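Local structure of PbICP-C (Plasmodium berghei, 3PNR) at residues B[37-51]-B[174-187]. The protein probably inhibits papain-like cysteine proteases, as the C-terminal domain of a chagasin-like inhibitor from the malaria parasite. Residues are numbered along the deposited sequence; the frame is centred on the assembly and turned at random.
Sequences SNQTNQETITQSLSV and TSGANTKIIYVTVQ
Edge strand 41-49 runs parallel to its inner neighbour 178-186 in a four-stranded mixed sheet. Backbone bonds alternate along the pair: Ile-45 N donates to Ile-181 O (2.9 Å), and Tyr-183 N donates to Ile-45 O.

Asn-178 ties Ser-37, in the loop leading to the strand, to the sheet. Its OD1 accepts from Ser-37 N (3.0 Å) and from Asn-41 ND2 (2.8 Å), which come from opposite faces of the amide. Its ND2 returns a bond to Ser-37 O (3.1 Å), within its own amide plane. The two asparagine amides stand 86° apart. With CG between the backbone N and the carbonyl carbon (chi1 65°), Asn-41 sets ND2 above the carbonyl plane of Asn-178, off its lone pairs; the same nitrogen also donates to Gln-39 O (2.7 Å). Asn-38 hydrogen-bonds a polar side chain of the chain of another protein.

On the same face, Glu-43 stretches out fully while Lys-180 bends at chi2 and chi4. This brings NZ to Glu-43 OE1 in a 2.7 Å salt bridge. Ile-45 and Ile-182 lie side by side; Ile-45 also packs on Leu-31 and Leu-33 of strand 29-33. On the other face, Thr-46 CG2 meets the Tyr-183 ring at its edge, 3.8 Å from CD2. Strand 159-168 pairs antiparallel with the far side of strand 178-186, so the sheet is mixed, as in the immunoglobulin-like beta-sandwich of chagasin-family inhibitors.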
loop_
_atom_site.group_PDB
_atom_site.type_symbol
_atom_site.label_atom_id
_atom_site.label_comp_id
_atom_site.label_asym_id
_atom_site.label_seq_id
_atom_site.Cartn_x
_atom_site.Cartn_y
_atom_site.Cartn_z
ATOM N N SER B 37 11.111 -7.914 10.209
ATOM C CA SER B 37 12.275 -8.034 9.341
ATOM C C SER B 37 11.847 -8.292 7.891
ATOM O O SER B 37 10.682 -8.590 7.624
ATOM C CB SER B 37 13.181 -9.159 9.845
ATOM O OG SER B 37 14.048 -9.611 8.820
ATOM N N ASN B 38 12.782 -8.173 6.952
ATOM C CA ASN B 38 12.471 -8.472 5.555
ATOM C C ASN B 38 12.700 -9.936 5.164
ATOM O O ASN B 38 12.215 -10.401 4.134
ATOM C CB ASN B 38 13.197 -7.518 4.605
ATOM C CG ASN B 38 12.419 -6.231 4.374
ATOM O OD1 ASN B 38 11.956 -5.962 3.261
ATOM N ND2 ASN B 38 12.250 -5.439 5.435
ATOM N N GLN B 39 13.433 -10.665 5.997
ATOM C CA GLN B 39 13.593 -12.091 5.780
ATOM C C GLN B 39 12.549 -12.850 6.586
ATOM O O GLN B 39 12.181 -12.454 7.695
ATOM C CB GLN B 39 14.995 -12.545 6.175
ATOM C CG GLN B 39 16.108 -11.759 5.509
ATOM C CD GLN B 39 17.427 -11.900 6.241
ATOM O OE1 GLN B 39 17.683 -12.917 6.888
ATOM N NE2 GLN B 39 18.273 -10.876 6.148
ATOM N N THR B 40 12.063 -13.937 6.004
ATOM C CA THR B 40 11.134 -14.829 6.672
ATOM C C THR B 40 11.733 -15.341 7.973
ATOM O O THR B 40 12.864 -15.829 7.993
ATOM C CB THR B 40 10.820 -16.028 5.772
ATOM O OG1 THR B 40 10.198 -15.563 4.565
ATOM C CG2 THR B 40 9.900 -17.006 6.484
ATOM N N ASN B 41 10.976 -15.230 9.059
ATOM C CA ASN B 41 11.479 -15.646 10.365
ATOM C C ASN B 41 10.416 -16.081 11.367
ATOM O O ASN B 41 9.215 -15.920 11.148
ATOM C CB ASN B 41 12.337 -14.545 10.982
ATOM C CG ASN B 41 11.546 -13.307 11.305
ATOM O OD1 ASN B 41 11.100 -13.124 12.435
ATOM N ND2 ASN B 41 11.356 -12.446 10.313
ATOM N N GLN B 42 10.896 -16.615 12.483
ATOM C CA GLN B 42 10.057 -17.174 13.529
ATOM C C GLN B 42 10.487 -16.555 14.855
ATOM O O GLN B 42 11.630 -16.116 15.000
ATOM C CB GLN B 42 10.270 -18.684 13.565
ATOM C CG GLN B 42 9.198 -19.477 14.262
ATOM C CD GLN B 42 9.306 -20.967 13.958
ATOM O OE1 GLN B 42 9.754 -21.365 12.878
ATOM N NE2 GLN B 42 8.890 -21.797 14.913
ATOM N N GLU B 43 9.576 -16.504 15.820
ATOM C CA GLU B 43 9.902 -15.978 17.142
ATOM C C GLU B 43 8.939 -16.548 18.169
ATOM O O GLU B 43 7.786 -16.130 18.246
ATOM C CB GLU B 43 9.850 -14.443 17.154
ATOM C CG GLU B 43 10.215 -13.795 18.495
ATOM C CD GLU B 43 10.078 -12.272 18.482
ATOM O OE1 GLU B 43 9.674 -11.720 17.439
ATOM O OE2 GLU B 43 10.370 -11.620 19.511
ATOM N N THR B 44 9.403 -17.516 18.951
ATOM C CA THR B 44 8.585 -18.024 20.044
ATOM C C THR B 44 8.781 -17.159 21.279
ATOM O O THR B 44 9.850 -16.587 21.496
ATOM C CB THR B 44 8.882 -19.491 20.389
ATOM O OG1 THR B 44 8.752 -20.297 19.214
ATOM C CG2 THR B 44 7.891 -19.987 21.435
ATOM N N ILE B 45 7.730 -17.055 22.080
ATOM C CA ILE B 45 7.769 -16.227 23.271
ATOM C C ILE B 45 6.786 -16.763 24.305
ATOM O O ILE B 45 5.574 -16.800 24.075
ATOM C CB ILE B 45 7.478 -14.753 22.941
ATOM C CG1 ILE B 45 7.216 -13.960 24.221
ATOM C CG2 ILE B 45 6.297 -14.642 21.996
ATOM C CD1 ILE B 45 7.016 -12.476 23.987
ATOM N N THR B 46 7.329 -17.188 25.441
ATOM C CA THR B 46 6.548 -17.838 26.487
ATOM C C THR B 46 5.821 -16.844 27.393
ATOM O O THR B 46 6.315 -15.748 27.665
ATOM C CB THR B 46 7.438 -18.765 27.340
ATOM O OG1 THR B 46 8.418 -17.987 28.039
ATOM C CG2 THR B 46 8.144 -19.784 26.447
ATOM N N GLN B 47 4.637 -17.240 27.847
ATOM C CA GLN B 47 3.836 -16.415 28.741
ATOM C C GLN B 47 3.057 -17.253 29.749
ATOM O O GLN B 47 2.264 -18.120 29.373
ATOM C CB GLN B 47 2.880 -15.535 27.939
ATOM C CG GLN B 47 3.540 -14.295 27.376
ATOM C CD GLN B 47 4.066 -13.390 28.467
ATOM O OE1 GLN B 47 3.417 -13.199 29.498
ATOM N NE2 GLN B 47 5.249 -12.828 28.250
ATOM N N SER B 48 3.293 -16.985 31.029
ATOM C CA SER B 48 2.584 -17.659 32.112
ATOM C C SER B 48 1.289 -16.924 32.446
ATOM O O SER B 48 1.267 -15.696 32.520
ATOM C CB SER B 48 3.477 -17.751 33.352
ATOM O OG SER B 48 4.117 -16.512 33.614
ATOM N N LEU B 49 0.213 -17.677 32.649
ATOM C CA LEU B 49 -1.088 -17.068 32.909
ATOM C C LEU B 49 -1.967 -17.828 33.895
ATOM O O LEU B 49 -2.113 -19.048 33.814
ATOM C CB LEU B 49 -1.860 -16.870 31.605
ATOM C CG LEU B 49 -1.587 -15.569 30.857
ATOM C CD1 LEU B 49 -2.810 -15.185 30.047
ATOM C CD2 LEU B 49 -1.223 -14.460 31.837
ATOM N N SER B 50 -2.564 -17.083 34.816
ATOM C CA SER B 50 -3.562 -17.628 35.718
ATOM C C SER B 50 -4.854 -17.786 34.936
ATOM O O SER B 50 -5.211 -16.911 34.150
ATOM C CB SER B 50 -3.787 -16.665 36.882
ATOM O OG SER B 50 -2.591 -15.981 37.222
ATOM N N VAL B 51 -5.554 -18.898 35.146
ATOM C CA VAL B 51 -6.828 -19.133 34.466
ATOM C C VAL B 51 -7.738 -17.910 34.587
ATOM O O VAL B 51 -7.653 -17.158 35.558
ATOM C CB VAL B 51 -7.561 -20.372 35.024
ATOM C CG1 VAL B 51 -8.944 -20.492 34.403
ATOM C CG2 VAL B 51 -6.747 -21.634 34.777
ATOM N N THR B 174 5.466 -16.546 1.038
ATOM C CA THR B 174 6.862 -16.871 1.323
ATOM C C THR B 174 7.725 -15.614 1.403
ATOM O O THR B 174 8.818 -15.635 1.962
ATOM C CB THR B 174 7.434 -17.832 0.273
ATOM O OG1 THR B 174 7.051 -17.387 -1.033
ATOM C CG2 THR B 174 6.890 -19.239 0.493
ATOM N N SER B 175 7.214 -14.516 0.858
ATOM C CA SER B 175 7.947 -13.261 0.835
ATOM C C SER B 175 7.955 -12.576 2.192
ATOM O O SER B 175 7.106 -11.735 2.472
ATOM C CB SER B 175 7.353 -12.310 -0.213
ATOM O OG SER B 175 7.227 -12.940 -1.483
ATOM N N GLY B 176 8.914 -12.945 3.034
ATOM C CA GLY B 176 9.193 -12.215 4.260
ATOM C C GLY B 176 8.147 -12.326 5.346
ATOM O O GLY B 176 7.828 -11.338 6.014
ATOM N N ALA B 177 7.622 -13.533 5.537
ATOM C CA ALA B 177 6.652 -13.789 6.598
ATOM C C ALA B 177 7.300 -13.795 7.984
ATOM O O ALA B 177 8.240 -14.552 8.234
ATOM C CB ALA B 177 5.909 -15.105 6.342
ATOM N N ASN B 178 6.799 -12.933 8.870
ATOM C CA ASN B 178 7.246 -12.880 10.259
ATOM C C ASN B 178 6.240 -13.597 11.159
ATOM O O ASN B 178 5.120 -13.117 11.365
ATOM C CB ASN B 178 7.401 -11.433 10.741
ATOM C CG ASN B 178 8.590 -10.721 10.117
ATOM O OD1 ASN B 178 9.528 -10.335 10.815
ATOM N ND2 ASN B 178 8.551 -10.530 8.802
ATOM N N THR B 179 6.645 -14.737 11.711
ATOM C CA THR B 179 5.732 -15.569 12.478
ATOM C C THR B 179 5.998 -15.464 13.972
ATOM O O THR B 179 7.149 -15.523 14.409
ATOM C CB THR B 179 5.835 -17.016 12.022
ATOM O OG1 THR B 179 5.717 -17.061 10.589
ATOM C CG2 THR B 179 4.748 -17.865 12.660
ATOM N N LYS B 180 4.931 -15.279 14.745
ATOM C CA LYS B 180 5.030 -15.217 16.201
ATOM C C LYS B 180 4.272 -16.362 16.867
ATOM O O LYS B 180 3.042 -16.416 16.811
ATOM C CB LYS B 180 4.500 -13.890 16.743
ATOM C CG LYS B 180 5.101 -12.641 16.110
ATOM C CD LYS B 180 6.623 -12.616 16.145
ATOM C CE LYS B 180 7.141 -11.208 15.859
ATOM N NZ LYS B 180 8.399 -11.222 15.058
ATOM N N ILE B 181 5.016 -17.273 17.489
ATOM C CA ILE B 181 4.430 -18.302 18.340
ATOM C C ILE B 181 4.432 -17.859 19.798
ATOM O O ILE B 181 5.482 -17.568 20.366
ATOM C CB ILE B 181 5.221 -19.601 18.266
ATOM C CG1 ILE B 181 5.421 -20.018 16.808
ATOM C CG2 ILE B 181 4.528 -20.687 19.100
ATOM C CD1 ILE B 181 6.733 -20.715 16.554
ATOM N N ILE B 182 3.253 -17.800 20.399
ATOM C CA ILE B 182 3.145 -17.552 21.828
ATOM C C ILE B 182 2.974 -18.888 22.524
ATOM O O ILE B 182 2.035 -19.635 22.227
ATOM C CB ILE B 182 1.933 -16.677 22.173
ATOM C CG1 ILE B 182 1.840 -15.498 21.208
ATOM C CG2 ILE B 182 2.016 -16.208 23.615
ATOM C CD1 ILE B 182 3.168 -14.847 20.947
ATOM N N TYR B 183 3.892 -19.198 23.435
ATOM C CA TYR B 183 3.780 -20.404 24.243
ATOM C C TYR B 183 3.178 -20.062 25.603
ATOM O O TYR B 183 3.881 -19.642 26.520
ATOM C CB TYR B 183 5.133 -21.086 24.405
ATOM C CG TYR B 183 5.027 -22.404 25.124
ATOM C CD1 TYR B 183 4.294 -23.452 24.581
ATOM C CD2 TYR B 183 5.647 -22.600 26.350
ATOM C CE1 TYR B 183 4.184 -24.662 25.237
ATOM C CE2 TYR B 183 5.546 -23.806 27.014
ATOM C CZ TYR B 183 4.814 -24.836 26.455
ATOM O OH TYR B 183 4.712 -26.041 27.117
ATOM N N VAL B 184 1.866 -20.238 25.711
ATOM C CA VAL B 184 1.117 -19.837 26.896
ATOM C C VAL B 184 0.827 -21.017 27.825
ATOM O O VAL B 184 0.411 -22.092 27.383
ATOM C CB VAL B 184 -0.216 -19.171 26.504
ATOM C CG1 VAL B 184 -1.079 -18.928 27.736
ATOM C CG2 VAL B 184 0.040 -17.873 25.752
ATOM N N THR B 185 1.055 -20.808 29.118
ATOM C CA THR B 185 0.740 -21.817 30.125
ATOM C C THR B 185 -0.417 -21.338 30.996
ATOM O O THR B 185 -0.297 -20.336 31.702
ATOM C CB THR B 185 1.956 -22.124 31.021
ATOM O OG1 THR B 185 2.191 -21.020 31.903
ATOM C CG2 THR B 185 3.207 -22.372 30.176
ATOM N N VAL B 186 -1.542 -22.044 30.928
ATOM C CA VAL B 186 -2.683 -21.746 31.790
ATOM C C VAL B 186 -2.589 -22.533 33.099
ATOM O O VAL B 186 -2.649 -23.762 33.106
ATOM C CB VAL B 186 -4.024 -22.065 31.101
ATOM C CG1 VAL B 186 -5.185 -21.817 32.057
ATOM C CG2 VAL B 186 -4.181 -21.237 29.838
ATOM N N GLN B 187 -2.434 -21.814 34.206
ATOM C CA GLN B 187 -2.309 -22.446 35.512
ATOM C C GLN B 187 -3.331 -21.875 36.490
ATOM O O GLN B 187 -3.540 -20.662 36.549
ATOM C CB GLN B 187 -0.898 -22.243 36.060
ATOM C CG GLN B 187 -0.684 -20.882 36.701
ATOM C CD GLN B 187 0.738 -20.386 36.555
ATOM O OE1 GLN B 187 1.406 -20.673 35.560
ATOM N NE2 GLN B 187 1.208 -19.627 37.542
ATOM O OXT GLN B 187 -3.969 -22.615 37.238
#